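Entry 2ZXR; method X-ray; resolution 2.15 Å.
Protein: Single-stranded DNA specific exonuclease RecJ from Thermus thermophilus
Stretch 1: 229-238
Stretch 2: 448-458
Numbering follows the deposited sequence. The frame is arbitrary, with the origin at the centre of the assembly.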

# COMPACT_ATOMS: atom_id res chain seq x y z
N ASN A 229 -6.21 -8.77 11.17
CA ASN A 229 -6.40 -8.97 9.73
C ASN A 229 -5.15 -9.63 9.12
O ASN A 229 -5.29 -10.49 8.28
CB ASN A 229 -6.74 -7.66 9.00
CG ASN A 229 -8.20 -7.25 9.14
OD1 ASN A 229 -9.08 -8.07 9.44
ND2 ASN A 229 -8.47 -5.98 8.89
N ARG A 230 -3.94 -9.24 9.53
CA ARG A 230 -2.73 -9.88 8.98
C ARG A 230 -2.70 -11.36 9.34
O ARG A 230 -2.35 -12.20 8.51
CB ARG A 230 -1.42 -9.26 9.53
CG ARG A 230 -0.17 -10.22 9.35
CD ARG A 230 1.21 -9.68 9.91
NE ARG A 230 1.77 -8.95 8.81
CZ ARG A 230 2.85 -9.25 8.09
NH1 ARG A 230 3.64 -10.29 8.34
NH2 ARG A 230 3.04 -8.53 7.01
N ALA A 231 -3.04 -11.68 10.58
CA ALA A 231 -3.01 -13.07 11.02
C ALA A 231 -4.06 -13.90 10.28
O ALA A 231 -3.80 -15.05 9.91
CB ALA A 231 -3.27 -13.14 12.52
N LEU A 232 -5.24 -13.31 10.06
CA LEU A 232 -6.32 -14.02 9.39
C LEU A 232 -5.93 -14.33 7.96
O LEU A 232 -6.10 -15.48 7.49
CB LEU A 232 -7.61 -13.20 9.42
CG LEU A 232 -8.77 -13.86 8.64
CD1 LEU A 232 -9.30 -15.08 9.43
CD2 LEU A 232 -9.86 -12.88 8.43
N VAL A 233 -5.40 -13.33 7.27
CA VAL A 233 -4.99 -13.50 5.88
C VAL A 233 -3.85 -14.53 5.75
O VAL A 233 -3.88 -15.38 4.88
CB VAL A 233 -4.63 -12.11 5.25
CG1 VAL A 233 -3.89 -12.27 3.92
CG2 VAL A 233 -5.96 -11.31 5.04
N LYS A 234 -2.86 -14.49 6.64
CA LYS A 234 -1.79 -15.47 6.55
C LYS A 234 -2.39 -16.88 6.65
O LYS A 234 -2.07 -17.76 5.85
CB LYS A 234 -0.74 -15.24 7.65
CG LYS A 234 0.08 -13.94 7.47
CD LYS A 234 0.91 -13.61 8.75
CE LYS A 234 2.31 -14.21 8.71
NZ LYS A 234 3.28 -13.22 8.10
N GLU A 235 -3.25 -17.10 7.63
CA GLU A 235 -3.89 -18.40 7.80
C GLU A 235 -4.71 -18.80 6.56
O GLU A 235 -4.55 -19.90 6.04
CB GLU A 235 -4.80 -18.36 9.04
CG GLU A 235 -5.47 -19.69 9.41
CD GLU A 235 -4.47 -20.77 9.83
OE1 GLU A 235 -3.44 -20.44 10.44
OE2 GLU A 235 -4.72 -21.96 9.57
N GLY A 236 -5.60 -17.92 6.11
CA GLY A 236 -6.43 -18.24 4.97
C GLY A 236 -5.71 -18.42 3.64
O GLY A 236 -6.05 -19.34 2.88
N LEU A 237 -4.72 -17.59 3.36
CA LEU A 237 -3.99 -17.73 2.10
C LEU A 237 -3.32 -19.09 2.06
O LEU A 237 -3.24 -19.71 1.01
CB LEU A 237 -2.94 -16.64 1.94
CG LEU A 237 -3.37 -15.18 1.73
CD1 LEU A 237 -2.13 -14.27 1.64
CD2 LEU A 237 -4.18 -15.09 0.48
N ALA A 238 -2.84 -19.53 3.22
CA ALA A 238 -2.18 -20.84 3.32
C ALA A 238 -3.19 -21.98 3.09
O ALA A 238 -2.82 -23.03 2.57
CB ALA A 238 -1.51 -21.00 4.71
N ALA A 448 10.89 -10.27 2.66
CA ALA A 448 9.89 -11.30 2.47
C ALA A 448 8.93 -11.44 3.63
O ALA A 448 7.74 -11.65 3.43
CB ALA A 448 10.58 -12.65 2.22
N LEU A 449 9.45 -11.32 4.85
CA LEU A 449 8.64 -11.47 6.04
C LEU A 449 7.52 -10.44 6.18
O LEU A 449 6.59 -10.64 6.96
CB LEU A 449 9.53 -11.42 7.29
CG LEU A 449 10.28 -12.73 7.56
CD1 LEU A 449 9.24 -13.85 7.75
CD2 LEU A 449 11.23 -13.06 6.39
N LEU A 450 7.61 -9.34 5.43
CA LEU A 450 6.61 -8.28 5.46
C LEU A 450 5.28 -8.72 4.89
O LEU A 450 4.24 -8.10 5.14
CB LEU A 450 7.10 -7.07 4.67
CG LEU A 450 7.91 -6.04 5.46
CD1 LEU A 450 8.50 -5.00 4.50
CD2 LEU A 450 6.99 -5.40 6.50
N GLU A 451 5.31 -9.76 4.08
CA GLU A 451 4.10 -10.25 3.47
C GLU A 451 3.17 -10.87 4.51
O GLU A 451 3.63 -11.37 5.54
CB GLU A 451 4.45 -11.27 2.42
CG GLU A 451 5.36 -10.70 1.38
CD GLU A 451 5.43 -11.59 0.18
OE1 GLU A 451 4.60 -11.41 -0.74
OE2 GLU A 451 6.32 -12.48 0.17
N PRO A 452 1.86 -10.87 4.23
CA PRO A 452 1.24 -10.34 3.00
C PRO A 452 1.13 -8.82 2.84
O PRO A 452 0.71 -8.11 3.77
CB PRO A 452 -0.14 -10.99 3.02
CG PRO A 452 -0.46 -10.97 4.51
CD PRO A 452 0.85 -11.42 5.15
N TYR A 453 1.53 -8.33 1.66
CA TYR A 453 1.43 -6.92 1.31
C TYR A 453 -0.02 -6.61 0.96
O TYR A 453 -0.74 -7.46 0.40
CB TYR A 453 2.28 -6.56 0.07
CG TYR A 453 3.77 -6.61 0.31
CD1 TYR A 453 4.34 -5.92 1.38
CD2 TYR A 453 4.61 -7.36 -0.52
CE1 TYR A 453 5.69 -5.98 1.62
CE2 TYR A 453 5.97 -7.43 -0.28
CZ TYR A 453 6.50 -6.72 0.80
OH TYR A 453 7.85 -6.70 1.02
N GLY A 454 -0.46 -5.41 1.29
CA GLY A 454 -1.82 -5.00 0.97
C GLY A 454 -2.11 -3.61 1.48
O GLY A 454 -1.18 -2.86 1.80
N GLU A 455 -3.39 -3.26 1.55
CA GLU A 455 -3.79 -1.97 2.05
C GLU A 455 -2.99 -1.63 3.30
O GLU A 455 -2.53 -0.50 3.48
CB GLU A 455 -5.30 -1.98 2.38
CG GLU A 455 -5.78 -0.75 3.14
CD GLU A 455 -5.58 0.55 2.36
OE1 GLU A 455 -5.32 0.49 1.14
OE2 GLU A 455 -5.71 1.63 2.97
N GLY A 456 -2.79 -2.59 4.19
CA GLY A 456 -1.99 -2.22 5.35
C GLY A 456 -0.50 -1.87 5.16
O GLY A 456 -0.01 -0.85 5.63
N ASN A 457 0.24 -2.75 4.50
CA ASN A 457 1.66 -2.54 4.27
C ASN A 457 1.90 -2.78 2.82
O ASN A 457 1.87 -3.93 2.37
CB ASN A 457 2.53 -3.54 5.09
CG ASN A 457 1.96 -4.91 5.07
OD1 ASN A 457 2.66 -5.94 5.06
ND2 ASN A 457 0.64 -4.94 5.07
N PRO A 458 2.10 -1.69 2.05
CA PRO A 458 2.36 -1.82 0.61
C PRO A 458 3.80 -2.30 0.46
O PRO A 458 4.61 -2.14 1.36
CB PRO A 458 2.18 -0.40 0.10
CG PRO A 458 2.67 0.41 1.23
CD PRO A 458 2.05 -0.27 2.44
O HOH W 1 0.01 -7.93 6.40
O HOH W 2 5.84 -12.83 8.36

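The most unusual feature of this contact is a cis peptide bond, the one between Glu451 and Pro452, set directly against the side of a helix. Residues 229-238 lie within that helix, and the other stretch meets it as an irregular turn that offers mainly backbone carbonyls and one proline ring. Long cationic side chains on the helix serve the carbonyls, and branched apolar ones receive the ring.

Pro452 is the hub. Its CA lies 6.9 Å from the CA of Lys234, and with 87 Å² covered it accounts for a large share of the 278 Å² buried in all. Proline suits the site twice over: it accommodates a cis bond more readily than other residues, and its ring is a compact apolar surface with no backbone N-H to satisfy. Val233, one of two residues whose CA-to-CB bond points toward the loop, brings CG1 to 3.7 Å from Pro452 CG. One turn further on, Leu237, in the m, t rotamer, points the same way and places CD1 4.1 Å from Pro452 CB. The aliphatic part of Lys234 completes the pocket, its CG 3.5 Å from Pro452 CD. The i, i+1, i+4 spacing of Val233, Lys234 and Leu237 puts all three along one side of the helix.

The polar half belongs to Arg230 and Lys234, also four residues apart. Both leave the helix sideways, and their length carries the charged ends to the loop. Arg230 extends through t, t and then turns at chi3 (-88°), so that NH1 donates to Leu449 O at 3.3 Å with a nearly straight angle of 164°. Its NH1 also lies 3.0 Å from Glu451 O, while Pro452 N sits over one face of the guanidinium. Arg230 is buried, the loop covering 81 Å² of it, and its guanidinium finds a backbone oxygen rather than an acidic side chain as its hydrogen-bond partner on the loop. Lys234 reaches the same region with chi3 and chi4 both near 91°, between the usual wells, and NZ makes a weak hydrogen bond to Glu451 O at 3.2 Å. The acidic side chain of Glu451 takes no part here: its CA-to-CB bond points away, and the residue contributes its carbonyl.

Water 2 accepts from Lys234 NZ at 2.6 Å and donates to Leu449 O at 2.7 Å, bridging a gap of 4.3 Å between NZ and that oxygen. Water 1 donates to Pro452 O at 2.7 Å and accepts a weak bond from Arg230 NH2 at 3.1 Å.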